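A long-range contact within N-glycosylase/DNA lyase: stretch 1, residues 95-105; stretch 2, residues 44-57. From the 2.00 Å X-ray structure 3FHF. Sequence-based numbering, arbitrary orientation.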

# COMPACT_ATOMS: atom_id res chain seq x y z
N LYS A 95 7.74 -11.79 -14.56
CA LYS A 95 7.66 -12.14 -13.14
C LYS A 95 6.28 -11.87 -12.52
O LYS A 95 5.74 -12.71 -11.81
CB LYS A 95 8.70 -11.36 -12.33
CG LYS A 95 10.13 -11.84 -12.48
CD LYS A 95 11.04 -11.02 -11.58
CE LYS A 95 12.50 -11.42 -11.72
NZ LYS A 95 13.37 -10.59 -10.85
N ARG A 96 5.73 -10.69 -12.80
CA ARG A 96 4.43 -10.32 -12.25
C ARG A 96 3.32 -11.25 -12.72
O ARG A 96 2.42 -11.60 -11.95
CB ARG A 96 4.10 -8.87 -12.58
CG ARG A 96 5.16 -7.87 -12.13
CD ARG A 96 5.53 -8.05 -10.65
NE ARG A 96 6.77 -7.35 -10.32
CZ ARG A 96 6.88 -6.04 -10.15
NH1 ARG A 96 5.82 -5.26 -10.25
NH2 ARG A 96 8.07 -5.50 -9.91
N ALA A 97 3.37 -11.66 -13.99
CA ALA A 97 2.37 -12.56 -14.54
C ALA A 97 2.42 -13.90 -13.79
O ALA A 97 1.38 -14.53 -13.54
CB ALA A 97 2.62 -12.78 -16.03
N GLU A 98 3.62 -14.34 -13.46
CA GLU A 98 3.79 -15.60 -12.74
C GLU A 98 3.26 -15.48 -11.31
O GLU A 98 2.52 -16.35 -10.84
CB GLU A 98 5.27 -16.00 -12.72
CG GLU A 98 5.59 -17.08 -11.71
CD GLU A 98 7.04 -17.50 -11.74
OE1 GLU A 98 7.92 -16.63 -11.91
OE2 GLU A 98 7.31 -18.71 -11.58
N TYR A 99 3.63 -14.41 -10.61
CA TYR A 99 3.16 -14.21 -9.24
C TYR A 99 1.64 -14.23 -9.18
O TYR A 99 1.04 -14.87 -8.32
CB TYR A 99 3.65 -12.88 -8.68
CG TYR A 99 5.16 -12.72 -8.57
CD1 TYR A 99 5.98 -13.83 -8.32
CD2 TYR A 99 5.75 -11.46 -8.65
CE1 TYR A 99 7.36 -13.67 -8.16
CE2 TYR A 99 7.12 -11.30 -8.49
CZ TYR A 99 7.92 -12.41 -8.25
OH TYR A 99 9.28 -12.24 -8.09
N ILE A 100 1.02 -13.49 -10.10
CA ILE A 100 -0.43 -13.40 -10.16
C ILE A 100 -1.09 -14.76 -10.34
O ILE A 100 -2.03 -15.11 -9.61
CB ILE A 100 -0.88 -12.45 -11.28
CG1 ILE A 100 -0.47 -11.02 -10.92
CG2 ILE A 100 -2.39 -12.54 -11.49
CD1 ILE A 100 -0.70 -9.99 -12.02
N VAL A 101 -0.61 -15.53 -11.31
CA VAL A 101 -1.17 -16.85 -11.58
C VAL A 101 -1.04 -17.74 -10.34
O VAL A 101 -1.99 -18.44 -9.97
CB VAL A 101 -0.44 -17.54 -12.77
CG1 VAL A 101 -1.00 -18.94 -12.98
CG2 VAL A 101 -0.61 -16.70 -14.03
N LEU A 102 0.13 -17.71 -9.71
CA LEU A 102 0.37 -18.52 -8.52
C LEU A 102 -0.55 -18.11 -7.37
O LEU A 102 -1.01 -18.95 -6.60
CB LEU A 102 1.83 -18.38 -8.06
CG LEU A 102 2.89 -18.96 -9.00
CD1 LEU A 102 4.28 -18.60 -8.49
CD2 LEU A 102 2.71 -20.47 -9.09
N ALA A 103 -0.83 -16.81 -7.27
CA ALA A 103 -1.69 -16.29 -6.21
C ALA A 103 -3.11 -16.78 -6.36
O ALA A 103 -3.91 -16.68 -5.43
CB ALA A 103 -1.66 -14.77 -6.21
N ARG A 104 -3.44 -17.32 -7.53
CA ARG A 104 -4.79 -17.80 -7.78
C ARG A 104 -5.26 -18.91 -6.85
O ARG A 104 -6.47 -19.13 -6.71
CB ARG A 104 -4.92 -18.23 -9.24
CG ARG A 104 -4.91 -17.05 -10.20
CD ARG A 104 -4.92 -17.49 -11.65
NE ARG A 104 -4.85 -16.35 -12.55
CZ ARG A 104 -4.75 -16.45 -13.87
NH1 ARG A 104 -4.70 -17.65 -14.44
NH2 ARG A 104 -4.70 -15.36 -14.63
N ARG A 105 -4.34 -19.62 -6.21
CA ARG A 105 -4.74 -20.68 -5.30
C ARG A 105 -5.38 -20.10 -4.05
O ARG A 105 -5.98 -20.82 -3.25
CB ARG A 105 -3.55 -21.58 -4.93
CG ARG A 105 -2.41 -20.91 -4.18
CD ARG A 105 -1.24 -21.87 -4.10
NE ARG A 105 -0.17 -21.44 -3.21
CZ ARG A 105 0.56 -20.34 -3.37
NH1 ARG A 105 0.35 -19.54 -4.40
NH2 ARG A 105 1.51 -20.05 -2.49
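Stretch 2, residues 44-57: WFKELCFCILTANF

Stretch 2 is already helical at Trp44 and continues so through Leu53; Thr54 to Phe57 form a type II beta turn. It runs nearly antiparallel to the helix of stretch 1, at a crossing angle of 153° and with the axes 10.0 Å apart at closest approach, so Arg96 lies beside Leu53, Ile100 beside Cys49 and Arg104 beside Phe45. The amides of Leu48 to Leu53 bond to carbonyls four residues back, as in Ile52 N to Leu48 O (3.0 Å); from Cys51 onward the carbonyls have no amide four residues ahead that bonds to them. Arg96 reaches this end. Arg96 is buried, and its guanidinium gives two hydrogen bonds to one acceptor, from NH1 to Ala55 O (2.9 Å) and from NH2 to the same Ala55 O (3.2 Å), with the oxygen near the guanidinium plane. Arg96 NH1 also lies 3.2 Å from Ile52 O and 3.4 Å from Leu53 O. Thr54 OG1 turns back on its own helix and donates to Phe50 O (3.1 Å). Most of the remaining contact is apolar: Ile100 CG2 meets Cys49 SG at 3.7 Å, Ile100 CD1 meets Leu53 CD2 at 4.1 Å, Tyr99 CB rests 4.1 Å from Ile52 CG2, and Ala103 CB packs 3.9 Å from Phe45 CE1. The Arg104 guanidinium is satisfied elsewhere in the structure.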

# COMPACT_ATOMS: atom_id res chain seq x y z
N TRP A 44 -11.49 -8.25 -4.28
CA TRP A 44 -10.32 -8.21 -3.41
C TRP A 44 -9.10 -8.77 -4.14
O TRP A 44 -8.00 -8.23 -4.01
CB TRP A 44 -10.58 -9.01 -2.14
CG TRP A 44 -11.41 -8.31 -1.10
CD1 TRP A 44 -12.63 -7.72 -1.28
CD2 TRP A 44 -11.09 -8.16 0.28
NE1 TRP A 44 -13.10 -7.23 -0.09
CE2 TRP A 44 -12.17 -7.48 0.89
CE3 TRP A 44 -10.00 -8.54 1.07
CZ2 TRP A 44 -12.20 -7.18 2.25
CZ3 TRP A 44 -10.03 -8.24 2.43
CH2 TRP A 44 -11.12 -7.56 3.00
N PHE A 45 -9.28 -9.85 -4.91
CA PHE A 45 -8.16 -10.44 -5.63
C PHE A 45 -7.57 -9.46 -6.65
O PHE A 45 -6.36 -9.46 -6.90
CB PHE A 45 -8.57 -11.72 -6.36
CG PHE A 45 -7.40 -12.47 -6.94
CD1 PHE A 45 -6.50 -13.13 -6.11
CD2 PHE A 45 -7.16 -12.47 -8.31
CE1 PHE A 45 -5.37 -13.76 -6.64
CE2 PHE A 45 -6.03 -13.09 -8.85
CZ PHE A 45 -5.13 -13.74 -8.01
N LYS A 46 -8.44 -8.64 -7.26
CA LYS A 46 -7.98 -7.65 -8.22
C LYS A 46 -7.11 -6.61 -7.54
O LYS A 46 -6.16 -6.10 -8.13
CB LYS A 46 -9.16 -6.94 -8.90
CG LYS A 46 -9.70 -7.60 -10.16
CD LYS A 46 -10.50 -8.85 -9.86
CE LYS A 46 -11.39 -9.22 -11.03
NZ LYS A 46 -12.27 -10.38 -10.72
N GLU A 47 -7.45 -6.26 -6.30
CA GLU A 47 -6.66 -5.27 -5.56
C GLU A 47 -5.32 -5.87 -5.16
O GLU A 47 -4.32 -5.17 -5.08
CB GLU A 47 -7.39 -4.79 -4.31
CG GLU A 47 -8.50 -3.82 -4.61
CD GLU A 47 -8.00 -2.58 -5.34
OE1 GLU A 47 -7.19 -1.82 -4.76
OE2 GLU A 47 -8.43 -2.37 -6.49
N LEU A 48 -5.31 -7.18 -4.91
CA LEU A 48 -4.08 -7.85 -4.54
C LEU A 48 -3.13 -7.79 -5.74
O LEU A 48 -1.93 -7.60 -5.60
CB LEU A 48 -4.35 -9.31 -4.18
CG LEU A 48 -3.12 -10.13 -3.79
CD1 LEU A 48 -2.54 -9.62 -2.47
CD2 LEU A 48 -3.50 -11.58 -3.66
N CYS A 49 -3.70 -7.94 -6.94
CA CYS A 49 -2.92 -7.91 -8.16
C CYS A 49 -2.42 -6.50 -8.43
O CYS A 49 -1.32 -6.32 -8.95
CB CYS A 49 -3.76 -8.42 -9.33
SG CYS A 49 -4.10 -10.19 -9.21
N PHE A 50 -3.22 -5.50 -8.08
CA PHE A 50 -2.83 -4.11 -8.24
C PHE A 50 -1.54 -3.90 -7.44
O PHE A 50 -0.60 -3.27 -7.91
CB PHE A 50 -3.91 -3.17 -7.70
CG PHE A 50 -3.43 -1.75 -7.49
CD1 PHE A 50 -3.24 -0.90 -8.57
CD2 PHE A 50 -3.13 -1.29 -6.21
CE1 PHE A 50 -2.76 0.40 -8.38
CE2 PHE A 50 -2.65 0.00 -6.01
CZ PHE A 50 -2.46 0.85 -7.10
N CYS A 51 -1.53 -4.43 -6.22
CA CYS A 51 -0.38 -4.28 -5.35
C CYS A 51 0.82 -5.09 -5.83
O CYS A 51 1.97 -4.67 -5.66
CB CYS A 51 -0.75 -4.67 -3.91
SG CYS A 51 -1.94 -3.51 -3.17
N ILE A 52 0.57 -6.24 -6.44
CA ILE A 52 1.67 -7.05 -6.97
C ILE A 52 2.34 -6.27 -8.11
O ILE A 52 3.55 -6.37 -8.32
CB ILE A 52 1.17 -8.40 -7.52
CG1 ILE A 52 0.82 -9.33 -6.37
CG2 ILE A 52 2.24 -9.03 -8.41
CD1 ILE A 52 0.32 -10.70 -6.82
N LEU A 53 1.55 -5.49 -8.84
CA LEU A 53 2.05 -4.72 -9.97
C LEU A 53 2.71 -3.38 -9.62
O LEU A 53 3.49 -2.85 -10.42
CB LEU A 53 0.91 -4.46 -10.96
CG LEU A 53 0.24 -5.66 -11.62
CD1 LEU A 53 -0.95 -5.17 -12.44
CD2 LEU A 53 1.24 -6.40 -12.51
N THR A 54 2.39 -2.84 -8.45
CA THR A 54 2.92 -1.55 -8.00
C THR A 54 4.44 -1.35 -8.07
O THR A 54 4.91 -0.32 -8.55
CB THR A 54 2.46 -1.24 -6.55
OG1 THR A 54 1.04 -1.04 -6.53
CG2 THR A 54 3.15 0.02 -6.02
N ALA A 55 5.20 -2.33 -7.58
CA ALA A 55 6.66 -2.23 -7.58
C ALA A 55 7.23 -1.89 -8.96
O ALA A 55 6.92 -2.56 -9.95
CB ALA A 55 7.26 -3.54 -7.08
N ASN A 56 8.05 -0.85 -9.00
CA ASN A 56 8.68 -0.41 -10.24
C ASN A 56 7.64 0.06 -11.24
O ASN A 56 7.82 -0.09 -12.45
CB ASN A 56 9.49 -1.55 -10.86
CG ASN A 56 10.50 -2.14 -9.90
OD1 ASN A 56 11.45 -1.47 -9.50
ND2 ASN A 56 10.30 -3.39 -9.53
N PHE A 57 6.56 0.65 -10.75
CA PHE A 57 5.49 1.11 -11.63
C PHE A 57 4.82 2.35 -11.05
O PHE A 57 5.37 3.02 -10.17
CB PHE A 57 4.47 -0.02 -11.81
CG PHE A 57 3.71 0.04 -13.11
CD1 PHE A 57 4.39 0.16 -14.32
CD2 PHE A 57 2.32 -0.05 -13.12
CE1 PHE A 57 3.69 0.19 -15.53
CE2 PHE A 57 1.62 -0.03 -14.33
CZ PHE A 57 2.30 0.09 -15.53